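Local coordinates for protein Polyphosphate:AMP phosphotransferase (Meiothermus ruber H328, PDB 5O6M) that uses inorganic polyphosphate as phosphate donor to convert AMP to ADP and ADP to ATP, and also accepts other nucleoside mono- and diphosphates, at residues E96-L99 / W105-H108; S123-V128 / E151-L156. The protein carries 1 engineered substitution. One frame throughout, in Å; residues are numbered along the deposited sequence.

Contact 1 of 2, residues E96-L99 / W105-H108; sequences EQEL and WRVH. With ATP (adenosine-5'-triphosphate), chain X.
Glu98 and Arg106 make the close half of this contact. Their side chains cross at about a right angle, and the carboxylate lies against the aliphatic part of the arginine, with Glu98 CD 3.5 Å from Arg106 CD. The salt bridge forms at the far end: Arg106 NH1 gives a bent hydrogen bond to Glu98 OE1 (3.1 Å, 146°), meeting that oxygen from above the carboxylate plane. The same oxygen takes the backbone N-H of Thr95, while NH1 also donates to Gly92 O. At the guanidinium edge, Arg106 NH2 lies 3.1 Å from N7 of the ATP adenine, nearly in the guanidinium plane. Arg106 belongs to the ATP pocket of this PPK2-family kinase, of the P-loop NTPase clan, and helix 96-99 holds it through Glu98. From a chi1 of 70°, the Arg106 chain stays extended from CG to NE and carries its charge across to the base. The other half is looser. A water links Glu98 O to Arg106 N, and Trp105 offers its ring edge to Glu98 CG and to the Gln97 amide, whose NE2 stays 4.1 Å from Trp105 CH2. Trp105 NE1 bonds to Gln109 O of the second subunit, and Gln97 packs on Glu98 of the third subunit.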
loop_
_atom_site.group_PDB
_atom_site.type_symbol
_atom_site.label_atom_id
_atom_site.label_comp_id
_atom_site.label_asym_id
_atom_site.label_seq_id
_atom_site.Cartn_x
_atom_site.Cartn_y
_atom_site.Cartn_z
ATOM N N GLU D 96 1.086 -15.310 -1.008
ATOM C CA GLU D 96 -0.317 -15.715 -1.072
ATOM C C GLU D 96 -1.226 -14.497 -1.161
ATOM O O GLU D 96 -2.244 -14.520 -1.862
ATOM C CB GLU D 96 -0.684 -16.582 0.132
ATOM C CG GLU D 96 -1.967 -17.397 -0.068
ATOM C CD GLU D 96 -3.244 -16.602 0.165
ATOM O OE1 GLU D 96 -3.231 -15.664 0.989
ATOM O OE2 GLU D 96 -4.263 -16.919 -0.487
ATOM N N GLN D 97 -0.874 -13.425 -0.448
ATOM C CA GLN D 97 -1.622 -12.177 -0.556
ATOM C C GLN D 97 -1.637 -11.664 -1.994
ATOM O O GLN D 97 -2.669 -11.175 -2.477
ATOM C CB GLN D 97 -1.036 -11.144 0.403
ATOM C CG GLN D 97 -1.883 -9.900 0.568
ATOM C CD GLN D 97 -1.153 -8.800 1.314
ATOM O OE1 GLN D 97 -0.385 -9.070 2.239
ATOM N NE2 GLN D 97 -1.401 -7.551 0.928
ATOM N N GLU D 98 -0.504 -11.765 -2.697
ATOM C CA GLU D 98 -0.445 -11.279 -4.070
ATOM C C GLU D 98 -1.159 -12.215 -5.039
ATOM O O GLU D 98 -1.749 -11.748 -6.019
ATOM C CB GLU D 98 1.011 -11.075 -4.501
ATOM C CG GLU D 98 1.737 -9.982 -3.721
ATOM C CD GLU D 98 3.223 -9.906 -4.025
ATOM O OE1 GLU D 98 3.799 -10.918 -4.477
ATOM O OE2 GLU D 98 3.818 -8.829 -3.809
ATOM N N LEU D 99 -1.133 -13.526 -4.781
ATOM C CA LEU D 99 -1.845 -14.474 -5.635
ATOM C C LEU D 99 -3.358 -14.398 -5.467
ATOM O O LEU D 99 -4.090 -14.879 -6.339
ATOM C CB LEU D 99 -1.370 -15.902 -5.358
ATOM C CG LEU D 99 0.061 -16.256 -5.776
ATOM C CD1 LEU D 99 0.497 -17.573 -5.145
ATOM C CD2 LEU D 99 0.186 -16.316 -7.293
ATOM N N TRP D 105 -2.042 -7.073 -10.321
ATOM C CA TRP D 105 -2.298 -6.223 -9.162
ATOM C C TRP D 105 -0.992 -5.753 -8.526
ATOM O O TRP D 105 -0.773 -4.551 -8.345
ATOM C CB TRP D 105 -3.151 -6.988 -8.155
ATOM C CG TRP D 105 -3.474 -6.277 -6.865
ATOM C CD1 TRP D 105 -4.460 -5.352 -6.662
ATOM C CD2 TRP D 105 -2.836 -6.464 -5.594
ATOM N NE1 TRP D 105 -4.472 -4.950 -5.348
ATOM C CE2 TRP D 105 -3.486 -5.618 -4.671
ATOM C CE3 TRP D 105 -1.779 -7.264 -5.147
ATOM C CZ2 TRP D 105 -3.111 -5.545 -3.330
ATOM C CZ3 TRP D 105 -1.406 -7.189 -3.816
ATOM C CH2 TRP D 105 -2.071 -6.337 -2.922
ATOM N N ARG D 106 -0.106 -6.689 -8.185
ATOM C CA ARG D 106 1.136 -6.315 -7.518
ATOM C C ARG D 106 2.071 -5.522 -8.422
ATOM O O ARG D 106 2.932 -4.797 -7.916
ATOM C CB ARG D 106 1.855 -7.559 -6.992
ATOM C CG ARG D 106 2.441 -8.443 -8.073
ATOM C CD ARG D 106 3.344 -9.495 -7.464
ATOM N NE ARG D 106 4.117 -10.204 -8.479
ATOM C CZ ARG D 106 5.172 -10.964 -8.209
ATOM N NH1 ARG D 106 5.574 -11.115 -6.953
ATOM N NH2 ARG D 106 5.824 -11.571 -9.192
ATOM N N VAL D 107 1.937 -5.654 -9.743
ATOM C CA VAL D 107 2.793 -4.900 -10.655
ATOM C C VAL D 107 2.242 -3.497 -10.877
ATOM O O VAL D 107 2.993 -2.515 -10.874
ATOM C CB VAL D 107 2.963 -5.654 -11.990
ATOM C CG1 VAL D 107 3.792 -4.828 -12.956
ATOM C CG2 VAL D 107 3.615 -7.005 -11.759
ATOM N N HIS D 108 0.930 -3.378 -11.093
ATOM C CA HIS D 108 0.334 -2.067 -11.324
ATOM C C HIS D 108 0.627 -1.111 -10.173
ATOM O O HIS D 108 0.849 0.086 -10.394
ATOM C CB HIS D 108 -1.176 -2.192 -11.532
ATOM C CG HIS D 108 -1.780 -1.024 -12.250
ATOM N ND1 HIS D 108 -3.066 -1.035 -12.743
ATOM C CD2 HIS D 108 -1.264 0.187 -12.574
ATOM C CE1 HIS D 108 -3.323 0.123 -13.325
ATOM N NE2 HIS D 108 -2.245 0.881 -13.239
HETATM P PG ATP X . 17.096 -12.492 -8.927
HETATM O O1G ATP X . 16.107 -11.533 -9.533
HETATM O O2G ATP X . 17.379 -13.694 -9.824
HETATM O O3G ATP X . 18.429 -11.821 -8.565
HETATM P PB ATP X . 16.775 -12.866 -6.040
HETATM O O1B ATP X . 17.388 -14.048 -5.396
HETATM O O2B ATP X . 17.550 -11.552 -5.923
HETATM O O3B ATP X . 16.496 -13.112 -7.588
HETATM P PA ATP X . 13.846 -12.409 -6.054
HETATM O O1A ATP X . 13.685 -11.035 -6.573
HETATM O O2A ATP X . 12.902 -12.753 -4.904
HETATM O O3A ATP X . 15.314 -12.600 -5.467
HETATM O "O5'" ATP X . 13.505 -13.511 -7.223
HETATM C "C5'" ATP X . 13.201 -14.874 -6.861
HETATM C "C4'" ATP X . 12.449 -15.608 -7.946
HETATM O "O4'" ATP X . 11.107 -15.093 -8.098
HETATM C "C3'" ATP X . 13.070 -15.600 -9.352
HETATM O "O3'" ATP X . 13.554 -16.900 -9.664
HETATM C "C2'" ATP X . 11.893 -15.223 -10.272
HETATM O "O2'" ATP X . 11.828 -16.009 -11.456
HETATM C "C1'" ATP X . 10.706 -15.540 -9.372
HETATM N N9 ATP X . 9.448 -14.909 -9.757
HETATM C C8 ATP X . 9.228 -13.601 -10.097
HETATM N N7 ATP X . 8.007 -13.352 -10.509
HETATM C C5 ATP X . 7.377 -14.584 -10.429
HETATM C C6 ATP X . 6.069 -15.005 -10.740
HETATM N N6 ATP X . 5.135 -14.207 -11.265
HETATM N N1 ATP X . 5.762 -16.304 -10.531
HETATM C C2 ATP X . 6.707 -17.121 -10.059
HETATM N N3 ATP X . 7.974 -16.844 -9.747
HETATM C C4 ATP X . 8.249 -15.552 -9.956
HETATM O O HOH W 1 -0.746 -9.761 -7.839
#

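Contact 2 of 2, residues S123-V128 / E151-L156; sequences SHYEDV and EFERML. With ATP (adenosine-5'-triphosphate), chain X.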
loop_
_atom_site.group_PDB
_atom_site.type_symbol
_atom_site.label_atom_id
_atom_site.label_comp_id
_atom_site.label_asym_id
_atom_site.label_seq_id
_atom_site.Cartn_x
_atom_site.Cartn_y
_atom_site.Cartn_z
ATOM N N SER D 123 9.339 -8.477 -13.851
ATOM C CA SER D 123 8.129 -7.710 -14.104
ATOM C C SER D 123 6.943 -8.653 -14.247
ATOM O O SER D 123 7.017 -9.840 -13.911
ATOM C CB SER D 123 8.287 -6.850 -15.360
ATOM O OG SER D 123 8.366 -7.680 -16.505
ATOM N N HIS D 124 5.839 -8.098 -14.754
ATOM C CA HIS D 124 4.660 -8.875 -15.108
ATOM C C HIS D 124 4.960 -9.952 -16.141
ATOM O O HIS D 124 4.166 -10.888 -16.290
ATOM C CB HIS D 124 3.572 -7.936 -15.638
ATOM C CG HIS D 124 4.078 -6.900 -16.597
ATOM N ND1 HIS D 124 5.042 -5.977 -16.257
ATOM C CD2 HIS D 124 3.731 -6.623 -17.877
ATOM C CE1 HIS D 124 5.289 -5.193 -17.292
ATOM N NE2 HIS D 124 4.503 -5.561 -18.287
ATOM N N TYR D 125 6.076 -9.842 -16.864
ATOM C CA TYR D 125 6.389 -10.844 -17.874
ATOM C C TYR D 125 6.711 -12.197 -17.255
ATOM O O TYR D 125 6.533 -13.223 -17.918
ATOM C CB TYR D 125 7.542 -10.356 -18.761
ATOM C CG TYR D 125 7.083 -9.277 -19.714
ATOM C CD1 TYR D 125 6.438 -9.602 -20.898
ATOM C CD2 TYR D 125 7.268 -7.934 -19.417
ATOM C CE1 TYR D 125 5.994 -8.621 -21.767
ATOM C CE2 TYR D 125 6.829 -6.944 -20.282
ATOM C CZ TYR D 125 6.190 -7.296 -21.455
ATOM O OH TYR D 125 5.749 -6.322 -22.324
ATOM N N GLU D 126 7.138 -12.227 -15.991
ATOM C CA GLU D 126 7.335 -13.502 -15.309
ATOM C C GLU D 126 6.071 -14.351 -15.300
ATOM O O GLU D 126 6.163 -15.577 -15.171
ATOM C CB GLU D 126 7.821 -13.267 -13.877
ATOM C CG GLU D 126 9.197 -12.625 -13.783
ATOM C CD GLU D 126 10.316 -13.573 -14.189
ATOM O OE1 GLU D 126 10.137 -14.801 -14.044
ATOM O OE2 GLU D 126 11.375 -13.092 -14.647
ATOM N N ASP D 127 4.894 -13.737 -15.421
ATOM C CA ASP D 127 3.644 -14.488 -15.421
ATOM C C ASP D 127 3.317 -15.108 -16.775
ATOM O O ASP D 127 2.256 -15.728 -16.912
ATOM C CB ASP D 127 2.493 -13.595 -14.951
ATOM C CG ASP D 127 2.563 -13.295 -13.462
ATOM O OD1 ASP D 127 2.354 -14.231 -12.659
ATOM O OD2 ASP D 127 2.827 -12.133 -13.089
ATOM N N VAL D 128 4.189 -14.955 -17.772
ATOM C CA VAL D 128 4.110 -15.740 -19.000
ATOM C C VAL D 128 5.488 -16.325 -19.284
ATOM O O VAL D 128 5.779 -16.745 -20.411
ATOM C CB VAL D 128 3.612 -14.903 -20.190
ATOM C CG1 VAL D 128 2.179 -14.444 -19.954
ATOM C CG2 VAL D 128 4.552 -13.736 -20.455
ATOM N N GLU D 151 -2.555 -4.720 -23.649
ATOM C CA GLU D 151 -3.568 -3.726 -23.326
ATOM C C GLU D 151 -3.216 -2.969 -22.055
ATOM O O GLU D 151 -3.485 -1.768 -21.949
ATOM C CB GLU D 151 -4.936 -4.400 -23.186
ATOM C CG GLU D 151 -5.434 -5.041 -24.470
ATOM C CD GLU D 151 -5.501 -4.053 -25.619
ATOM O OE1 GLU D 151 -5.254 -4.456 -26.776
ATOM O OE2 GLU D 151 -5.785 -2.864 -25.365
ATOM N N PHE D 152 -2.624 -3.658 -21.080
ATOM C CA PHE D 152 -2.147 -2.976 -19.885
ATOM C C PHE D 152 -1.094 -1.936 -20.239
ATOM O O PHE D 152 -1.162 -0.786 -19.789
ATOM C CB PHE D 152 -1.587 -3.997 -18.894
ATOM C CG PHE D 152 -0.930 -3.384 -17.693
ATOM C CD1 PHE D 152 -1.647 -2.564 -16.835
ATOM C CD2 PHE D 152 0.400 -3.646 -17.409
ATOM C CE1 PHE D 152 -1.043 -2.002 -15.724
ATOM C CE2 PHE D 152 1.009 -3.088 -16.297
ATOM C CZ PHE D 152 0.287 -2.265 -15.456
ATOM N N GLU D 153 -0.121 -2.319 -21.065
ATOM C CA GLU D 153 0.918 -1.375 -21.459
ATOM C C GLU D 153 0.372 -0.296 -22.385
ATOM O O GLU D 153 0.835 0.849 -22.335
ATOM C CB GLU D 153 2.093 -2.120 -22.098
ATOM C CG GLU D 153 2.854 -2.989 -21.098
ATOM C CD GLU D 153 3.980 -3.788 -21.729
ATOM O OE1 GLU D 153 4.179 -3.669 -22.956
ATOM O OE2 GLU D 153 4.662 -4.543 -20.994
ATOM N N ARG D 154 -0.613 -0.630 -23.227
ATOM C CA ARG D 154 -1.237 0.402 -24.050
ATOM C C ARG D 154 -1.882 1.478 -23.187
ATOM O O ARG D 154 -1.749 2.673 -23.469
ATOM C CB ARG D 154 -2.280 -0.203 -24.989
ATOM C CG ARG D 154 -3.035 0.866 -25.773
ATOM C CD ARG D 154 -4.341 0.353 -26.354
ATOM N NE ARG D 154 -4.139 -0.714 -27.325
ATOM C CZ ARG D 154 -3.982 -0.497 -28.626
ATOM N NH1 ARG D 154 -4.015 0.743 -29.096
ATOM N NH2 ARG D 154 -3.797 -1.513 -29.457
ATOM N N MET D 155 -2.590 1.069 -22.135
ATOM C CA MET D 155 -3.214 2.035 -21.239
ATOM C C MET D 155 -2.159 2.898 -20.555
ATOM O O MET D 155 -2.298 4.124 -20.471
ATOM C CB MET D 155 -4.086 1.298 -20.215
ATOM C CG MET D 155 -4.797 2.189 -19.207
ATOM S SD MET D 155 -3.745 2.593 -17.801
ATOM C CE MET D 155 -3.254 0.962 -17.248
ATOM N N LEU D 156 -1.090 2.272 -20.057
ATOM C CA LEU D 156 -0.005 3.021 -19.431
ATOM C C LEU D 156 0.557 4.080 -20.370
ATOM O O LEU D 156 0.774 5.231 -19.969
ATOM C CB LEU D 156 1.102 2.065 -18.989
ATOM C CG LEU D 156 0.807 1.185 -17.779
ATOM C CD1 LEU D 156 2.026 0.347 -17.444
ATOM C CD2 LEU D 156 0.417 2.052 -16.594
HETATM P PG ATP X . 17.096 -12.492 -8.927
HETATM O O1G ATP X . 16.107 -11.533 -9.533
HETATM O O2G ATP X . 17.379 -13.694 -9.824
HETATM O O3G ATP X . 18.429 -11.821 -8.565
HETATM P PB ATP X . 16.775 -12.866 -6.040
HETATM O O1B ATP X . 17.388 -14.048 -5.396
HETATM O O2B ATP X . 17.550 -11.552 -5.923
HETATM O O3B ATP X . 16.496 -13.112 -7.588
HETATM P PA ATP X . 13.846 -12.409 -6.054
HETATM O O1A ATP X . 13.685 -11.035 -6.573
HETATM O O2A ATP X . 12.902 -12.753 -4.904
HETATM O O3A ATP X . 15.314 -12.600 -5.467
HETATM O "O5'" ATP X . 13.505 -13.511 -7.223
HETATM C "C5'" ATP X . 13.201 -14.874 -6.861
HETATM C "C4'" ATP X . 12.449 -15.608 -7.946
HETATM O "O4'" ATP X . 11.107 -15.093 -8.098
HETATM C "C3'" ATP X . 13.070 -15.600 -9.352
HETATM O "O3'" ATP X . 13.554 -16.900 -9.664
HETATM C "C2'" ATP X . 11.893 -15.223 -10.272
HETATM O "O2'" ATP X . 11.828 -16.009 -11.456
HETATM C "C1'" ATP X . 10.706 -15.540 -9.372
HETATM N N9 ATP X . 9.448 -14.909 -9.757
HETATM C C8 ATP X . 9.228 -13.601 -10.097
HETATM N N7 ATP X . 8.007 -13.352 -10.509
HETATM C C5 ATP X . 7.377 -14.584 -10.429
HETATM C C6 ATP X . 6.069 -15.005 -10.740
HETATM N N6 ATP X . 5.135 -14.207 -11.265
HETATM N N1 ATP X . 5.762 -16.304 -10.531
HETATM C C2 ATP X . 6.707 -17.121 -10.059
HETATM N N3 ATP X . 7.974 -16.844 -9.747
HETATM C C4 ATP X . 8.249 -15.552 -9.956
#
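Glu153 OE2 is where two side chains of the 123-128 loop converge. His124 NE2 donates to it along an almost straight line (2.9 Å, 170°), with the oxygen close to the imidazole plane and its anti lone pair receiving the N-H; ring and carboxylate planes stand nearly perpendicular. Tyr125 OH, on a side chain that runs against that of Glu153, also approaches OE2 and is modelled only 2.5 Å from it, a distance to be read with caution. Lys165 adds a positive charge, forming a salt bridge with Glu153 OE1 and a hydrogen bond with Tyr125 OH, which would be expected to favour an ionised carboxylate in this buried setting. Phe152, one residue earlier on the helix, turns its ring edge to the face of His124 in a T-shaped pair, centroids 5.9 Å apart.

Several features set these groups in place. Tyr125 CD2 sits over one face of the His124 imidazole, offset toward its rim, and the extended Glu153 chain, with chi2 at 177°, reaches straight out from its helix. An ST turn, in which Ser123 OG accepts from Tyr125 N, leads into the 3-10 turn of residues 124-127. The far side of that turn faces the nucleotide: Asp127 OD1 takes a weak bond from ATP N6 (3.1 Å), and Glu126 OE1 a weak one from the ribose O2'. Glu126 OE2 is held in turn by Arg122 and Gln63.

The loop follows strand 117-121 of the parallel sheet, touches strand 57-64 through Ser123 and Tyr125, and is covered by helix 145-158, with helix 105-108 beside His124.

How the contacts relate
Contact 1 closes before contact 2 opens along the chain, and their centres lie 13 Å apart on the same side of the chain's centre. Strand 117-121 runs between them in sequence, bringing the chain from helix 105-108 to the loop 123-128. The two contacts also touch directly: Val107 CG1 packs 3.7 Å from His124 ND1, and His108 meets Phe152 and Met155 of helix 145-158. ATP joins them a second time, with contact 1 at the adenine N7 and contact 2 at the N6 amino group and the ribose. Both also reach the second subunit, through helices 105-108 and 145-158, which places that interface near the nucleotide pocket.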